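Local coordinates for sulfur oxygenase/reductase (Halothiobacillus neapolitanus, PDB 6QPA), which probably catalyses the oxygen-dependent disproportionation of elemental sulfur at a mononuclear iron site, at residues Gly105-Gly108 with Met109-Glu112; Phe202-Ala206 with Ile207-Gln211. All coordinates share one frame; numbering follows the deposited sequence.

Contact 1. Residues Gly105-Gly108 with Met109-Glu112; sequences GCLG and MVIE
Cys106 O is approached from three directions by the residues that follow it. Met109 N gives it a nearly straight hydrogen bond of 3.0 Å (166° at the hydrogen), coming from above the carbonyl plane, while Met109 CG lies 3.1 Å from Cys106 O and Val110 CG2 3.5 Å from Cys106 O. This is one turn of 3-10 helix, through which the chain leaves the loop behind helix 96-101 and enters strand 110-125 in the antiparallel sheet of the dimeric α-β-barrel fold assigned to this family. A second bond of the same three-residue spacing follows: Val110 N donates to Leu107 O at 3.1 Å, standing steeply above that carbonyl plane, off the lone pairs. Met109 has CG between its own backbone N and carbonyl carbon (chi1 76°), which brings that methylene over Cys106 O; beyond CG the chain runs fully extended. A long, flexible, unbranched thioether suits the place, since it reaches Ser21, Thr24 and Met25 of helix 19-27, and Cys106 leans on Val28 just past that helix. Val110 is β-branched, a type at home in strands, and its backbone also hydrogen-bonds to the second subunit. Past it, Ile111 and Glu112 form a classic beta bulge opposite Lys14, and Tyr295 OH of the second subunit hydrogen-bonds Ile111 O. Leu107 sends its CB away from the strand and packs on Gly58 of the second subunit, yet CD2 of Leu107 lies 4.2 Å from CG2 of Val110.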
ATOM      1  N   GLY A 105     -10.076   4.090 -48.384  1.00 56.70           N
ATOM      2  CA  GLY A 105      -9.632   4.276 -47.011  1.00 64.94           C
ATOM      3  C   GLY A 105     -10.791   4.407 -46.039  1.00 69.15           C
ATOM      4  O   GLY A 105     -10.748   3.863 -44.933  1.00 77.72           O
ATOM      5  N   CYS A 106     -11.865   5.087 -46.456  1.00 65.35           N
ATOM      6  CA  CYS A 106     -12.994   5.322 -45.558  1.00 67.81           C
ATOM      7  C   CYS A 106     -13.774   4.044 -45.269  1.00 66.79           C
ATOM      8  O   CYS A 106     -14.393   3.934 -44.207  1.00 62.10           O
ATOM      9  CB  CYS A 106     -13.944   6.361 -46.161  1.00 69.09           C
ATOM     10  SG  CYS A 106     -13.280   8.024 -46.282  1.00 75.86           S
ATOM     11  N   LEU A 107     -13.744   3.061 -46.181  1.00 67.31           N
ATOM     12  CA  LEU A 107     -14.566   1.864 -46.015  1.00 56.42           C
ATOM     13  C   LEU A 107     -14.184   1.063 -44.775  1.00 49.16           C
ATOM     14  O   LEU A 107     -15.018   0.305 -44.268  1.00 51.88           O
ATOM     15  CB  LEU A 107     -14.494   0.967 -47.265  1.00 53.55           C
ATOM     16  CG  LEU A 107     -15.258   1.397 -48.540  1.00 53.74           C
ATOM     17  CD1 LEU A 107     -15.131   0.367 -49.664  1.00 59.50           C
ATOM     18  CD2 LEU A 107     -16.743   1.701 -48.295  1.00 56.96           C
ATOM     19  N   GLY A 108     -12.961   1.222 -44.266  1.00 41.34           N
ATOM     20  CA  GLY A 108     -12.551   0.574 -43.029  1.00 39.67           C
ATOM     21  C   GLY A 108     -13.292   1.050 -41.790  1.00 50.35           C
ATOM     22  O   GLY A 108     -13.154   0.437 -40.725  1.00 52.73           O
ATOM     23  N   MET A 109     -14.057   2.130 -41.896  1.00 42.91           N
ATOM     24  CA  MET A 109     -14.878   2.582 -40.788  1.00 39.72           C
ATOM     25  C   MET A 109     -16.370   2.506 -41.105  1.00 34.81           C
ATOM     26  O   MET A 109     -17.182   2.892 -40.263  1.00 34.20           O
ATOM     27  CB  MET A 109     -14.506   4.018 -40.398  1.00 41.82           C
ATOM     28  CG  MET A 109     -15.049   5.063 -41.367  1.00 45.49           C
ATOM     29  SD  MET A 109     -14.611   6.724 -40.848  1.00 52.84           S
ATOM     30  CE  MET A 109     -15.341   7.761 -42.116  1.00 45.61           C
ATOM     31  N   VAL A 110     -16.750   2.029 -42.295  1.00 35.60           N
ATOM     32  CA  VAL A 110     -18.145   2.008 -42.733  1.00 32.28           C
ATOM     33  C   VAL A 110     -18.807   0.713 -42.268  1.00 32.10           C
ATOM     34  O   VAL A 110     -18.281  -0.387 -42.473  1.00 34.45           O
ATOM     35  CB  VAL A 110     -18.245   2.175 -44.263  1.00 39.59           C
ATOM     36  CG1 VAL A 110     -19.660   1.910 -44.755  1.00 31.80           C
ATOM     37  CG2 VAL A 110     -17.817   3.584 -44.663  1.00 38.37           C
ATOM     38  N   ILE A 111     -19.955   0.857 -41.621  1.00 28.92           N
ATOM     39  CA  ILE A 111     -20.769  -0.266 -41.205  1.00 34.90           C
ATOM     40  C   ILE A 111     -22.004  -0.414 -42.082  1.00 35.04           C
ATOM     41  O   ILE A 111     -22.483  -1.535 -42.275  1.00 35.71           O
ATOM     42  CB  ILE A 111     -21.153  -0.112 -39.712  1.00 37.49           C
ATOM     43  CG1 ILE A 111     -19.913  -0.351 -38.832  1.00 35.16           C
ATOM     44  CG2 ILE A 111     -22.333  -1.016 -39.295  1.00 28.41           C
ATOM     45  CD1 ILE A 111     -20.062   0.118 -37.421  1.00 28.06           C
ATOM     46  N   GLU A 112     -22.509   0.678 -42.644  1.00 33.91           N
ATOM     47  CA  GLU A 112     -23.675   0.658 -43.512  1.00 42.20           C
ATOM     48  C   GLU A 112     -23.542   1.817 -44.495  1.00 42.79           C
ATOM     49  O   GLU A 112     -22.988   2.869 -44.159  1.00 34.67           O
ATOM     50  CB  GLU A 112     -24.954   0.760 -42.671  1.00 45.19           C
ATOM     51  CG  GLU A 112     -26.239   0.355 -43.342  1.00 65.18           C
ATOM     52  CD  GLU A 112     -27.399   0.330 -42.356  1.00 75.45           C
ATOM     53  OE1 GLU A 112     -27.179   0.596 -41.143  1.00 68.61           O
ATOM     54  OE2 GLU A 112     -28.533   0.052 -42.805  1.00 83.91           O
TER

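Contact 2. Residues Phe202-Ala206 with Ile207-Gln211; sequences FGVSA and IGSFQ
Ile207 brings its CB to 4.4 Å from Ser205 OG, and its branched apolar side chain packs against His92, Tyr231 and Thr233. Gly208 comes next, its N donating to Ser205 OG at 3.0 Å with 157° at the hydrogen. Ser205 can receive it because its OG swings opposite its own backbone N (chi1 174°), and the same hydroxyl bonds Glu89 OE2 of helix 85-94. Glycine suits this place, since a β-carbon would press closely on Ser205 OG, and Gly208 itself lies beside the iron ligand Glu116. An alanine in place of Ser205 is likely to leave both Gly208 N and Glu89 OE2 without the partner that ties the turn to helix 85-94. Ser209 follows, its CB directed back toward the strand: OG donates to Ser205 O at 2.7 Å, nearly in line with the carbonyl bond, and lies 3.4 Å from Val204 CG1. The short serine side chain also hydrogen-bonds Glu116 N, so it grips the backbone of an iron ligand; Ser209 N adds two weak bonds, to Ser205 O and Ala206 O. Phe210, which is poorly ordered, takes a left-handed backbone conformation and closes a type I turn through a 2.9 Å bond from Phe210 N to Ile207 O. Gln211 N then reaches back to Ala206 O at 2.9 Å, almost straight (165°), while its amide OE1 bonds Gly293 N of the second subunit. The inner Phe210-Ile207 bond and the outer Gln211-Ala206 bond, with Phe210 left-handed, fit a Schellman motif, closing the loop that follows strand 193-204 beside the iron site, a facial triad of two histidines and one carboxylate: His88, His92 and Glu116.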
ATOM      1  N   PHE A 202     -35.968  12.306 -55.293  1.00 37.36           N
ATOM      2  CA  PHE A 202     -36.472  11.985 -56.625  1.00 32.51           C
ATOM      3  C   PHE A 202     -35.561  11.033 -57.393  1.00 35.95           C
ATOM      4  O   PHE A 202     -35.848  10.743 -58.552  1.00 35.34           O
ATOM      5  CB  PHE A 202     -36.723  13.265 -57.460  1.00 33.37           C
ATOM      6  CG  PHE A 202     -35.461  14.030 -57.822  1.00 35.25           C
ATOM      7  CD1 PHE A 202     -34.910  14.966 -56.948  1.00 30.84           C
ATOM      8  CD2 PHE A 202     -34.831  13.815 -59.037  1.00 32.92           C
ATOM      9  CE1 PHE A 202     -33.749  15.668 -57.278  1.00 32.38           C
ATOM     10  CE2 PHE A 202     -33.667  14.513 -59.383  1.00 34.55           C
ATOM     11  CZ  PHE A 202     -33.119  15.438 -58.495  1.00 33.35           C
ATOM     12  N   GLY A 203     -34.493  10.529 -56.789  1.00 32.15           N
ATOM     13  CA  GLY A 203     -33.634   9.572 -57.462  1.00 31.95           C
ATOM     14  C   GLY A 203     -32.419   9.281 -56.607  1.00 33.53           C
ATOM     15  O   GLY A 203     -32.236   9.871 -55.533  1.00 29.80           O
ATOM     16  N   VAL A 204     -31.587   8.352 -57.098  1.00 29.98           N
ATOM     17  CA  VAL A 204     -30.382   7.913 -56.387  1.00 33.06           C
ATOM     18  C   VAL A 204     -29.217   7.822 -57.361  1.00 32.84           C
ATOM     19  O   VAL A 204     -29.389   7.402 -58.509  1.00 31.08           O
ATOM     20  CB  VAL A 204     -30.581   6.552 -55.686  1.00 28.69           C
ATOM     21  CG1 VAL A 204     -29.297   6.137 -54.943  1.00 26.15           C
ATOM     22  CG2 VAL A 204     -31.747   6.631 -54.691  1.00 35.69           C
ATOM     23  N   SER A 205     -28.026   8.215 -56.905  1.00 27.93           N
ATOM     24  CA  SER A 205     -26.823   8.057 -57.716  1.00 33.52           C
ATOM     25  C   SER A 205     -26.272   6.649 -57.513  1.00 30.78           C
ATOM     26  O   SER A 205     -25.989   6.244 -56.383  1.00 34.65           O
ATOM     27  CB  SER A 205     -25.771   9.104 -57.358  1.00 33.70           C
ATOM     28  OG  SER A 205     -24.568   8.846 -58.069  1.00 34.45           O
ATOM     29  N   ALA A 206     -26.129   5.898 -58.602  1.00 29.07           N
ATOM     30  CA  ALA A 206     -25.582   4.553 -58.484  1.00 29.63           C
ATOM     31  C   ALA A 206     -24.106   4.608 -58.110  1.00 30.11           C
ATOM     32  O   ALA A 206     -23.658   3.949 -57.165  1.00 28.80           O
ATOM     33  CB  ALA A 206     -25.795   3.803 -59.802  1.00 34.35           C
ATOM     34  N   ILE A 207     -23.346   5.415 -58.842  1.00 28.16           N
ATOM     35  CA  ILE A 207     -21.925   5.557 -58.582  1.00 32.04           C
ATOM     36  C   ILE A 207     -21.710   6.094 -57.172  1.00 32.98           C
ATOM     37  O   ILE A 207     -20.894   5.568 -56.413  1.00 33.18           O
ATOM     38  CB  ILE A 207     -21.287   6.466 -59.648  1.00 30.73           C
ATOM     39  CG1 ILE A 207     -21.310   5.799 -61.023  1.00 35.87           C
ATOM     40  CG2 ILE A 207     -19.855   6.827 -59.267  1.00 30.82           C
ATOM     41  CD1 ILE A 207     -20.318   4.656 -61.167  1.00 34.92           C
ATOM     42  N   GLY A 208     -22.475   7.117 -56.780  1.00 36.80           N
ATOM     43  CA  GLY A 208     -22.301   7.669 -55.440  1.00 31.59           C
ATOM     44  C   GLY A 208     -22.657   6.696 -54.335  1.00 38.11           C
ATOM     45  O   GLY A 208     -22.159   6.828 -53.212  1.00 35.65           O
ATOM     46  N   SER A 209     -23.490   5.707 -54.637  1.00 39.76           N
ATOM     47  CA  SER A 209     -23.880   4.680 -53.689  1.00 35.31           C
ATOM     48  C   SER A 209     -22.998   3.455 -53.774  1.00 32.46           C
ATOM     49  O   SER A 209     -23.314   2.433 -53.153  1.00 30.97           O
ATOM     50  CB  SER A 209     -25.337   4.280 -53.923  1.00 31.61           C
ATOM     51  OG  SER A 209     -26.162   5.416 -53.819  1.00 30.55           O
ATOM     52  N   PHE A 210     -21.912   3.531 -54.538  1.00 33.63           N
ATOM     53  CA  PHE A 210     -21.002   2.405 -54.706  1.00 39.28           C
ATOM     54  C   PHE A 210     -21.726   1.169 -55.257  1.00 38.30           C
ATOM     55  O   PHE A 210     -21.393   0.028 -54.924  1.00 38.35           O
ATOM     56  CB  PHE A 210     -20.294   2.090 -53.387  1.00 47.68           C
ATOM     57  CG  PHE A 210     -18.895   1.627 -53.562  1.00 67.71           C
ATOM     58  CD1 PHE A 210     -17.932   2.492 -54.053  1.00 79.13           C
ATOM     59  CD2 PHE A 210     -18.534   0.329 -53.242  1.00 74.47           C
ATOM     60  CE1 PHE A 210     -16.632   2.070 -54.218  1.00 83.82           C
ATOM     61  CE2 PHE A 210     -17.234  -0.103 -53.405  1.00 76.60           C
ATOM     62  CZ  PHE A 210     -16.282   0.767 -53.894  1.00 82.26           C
ATOM     63  N   GLN A 211     -22.746   1.384 -56.086  1.00 35.97           N
ATOM     64  CA  GLN A 211     -23.532   0.295 -56.667  1.00 36.99           C
ATOM     65  C   GLN A 211     -23.042   0.087 -58.097  1.00 35.16           C
ATOM     66  O   GLN A 211     -23.584   0.655 -59.040  1.00 35.50           O
ATOM     67  CB  GLN A 211     -25.027   0.608 -56.612  1.00 32.16           C
ATOM     68  CG  GLN A 211     -25.599   0.629 -55.195  1.00 37.29           C
ATOM     69  CD  GLN A 211     -25.656  -0.750 -54.510  1.00 42.61           C
ATOM     70  OE1 GLN A 211     -25.873  -0.831 -53.303  1.00 38.54           O
ATOM     71  NE2 GLN A 211     -25.484  -1.826 -55.278  1.00 40.45           N
TER

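Contact 1 comes first along the chain and closes before contact 2 opens. Their centres lie about 17 Å apart and their nearest atoms about 4 Å, without touching. Contact 1 introduces strand 110-125, contact 2 follows strand 193-204, and these strands are antiparallel neighbours in the large sheet. The first strand also carries the iron ligand Glu116: contact 1 leads into strand 110-125, while contact 2, following the neighbouring strand, packs on Glu116 a few residues further along it. Both reach the second subunit of the 24-chain assembly, so both turns contribute to a subunit interface, and contact 2 also borders the iron site.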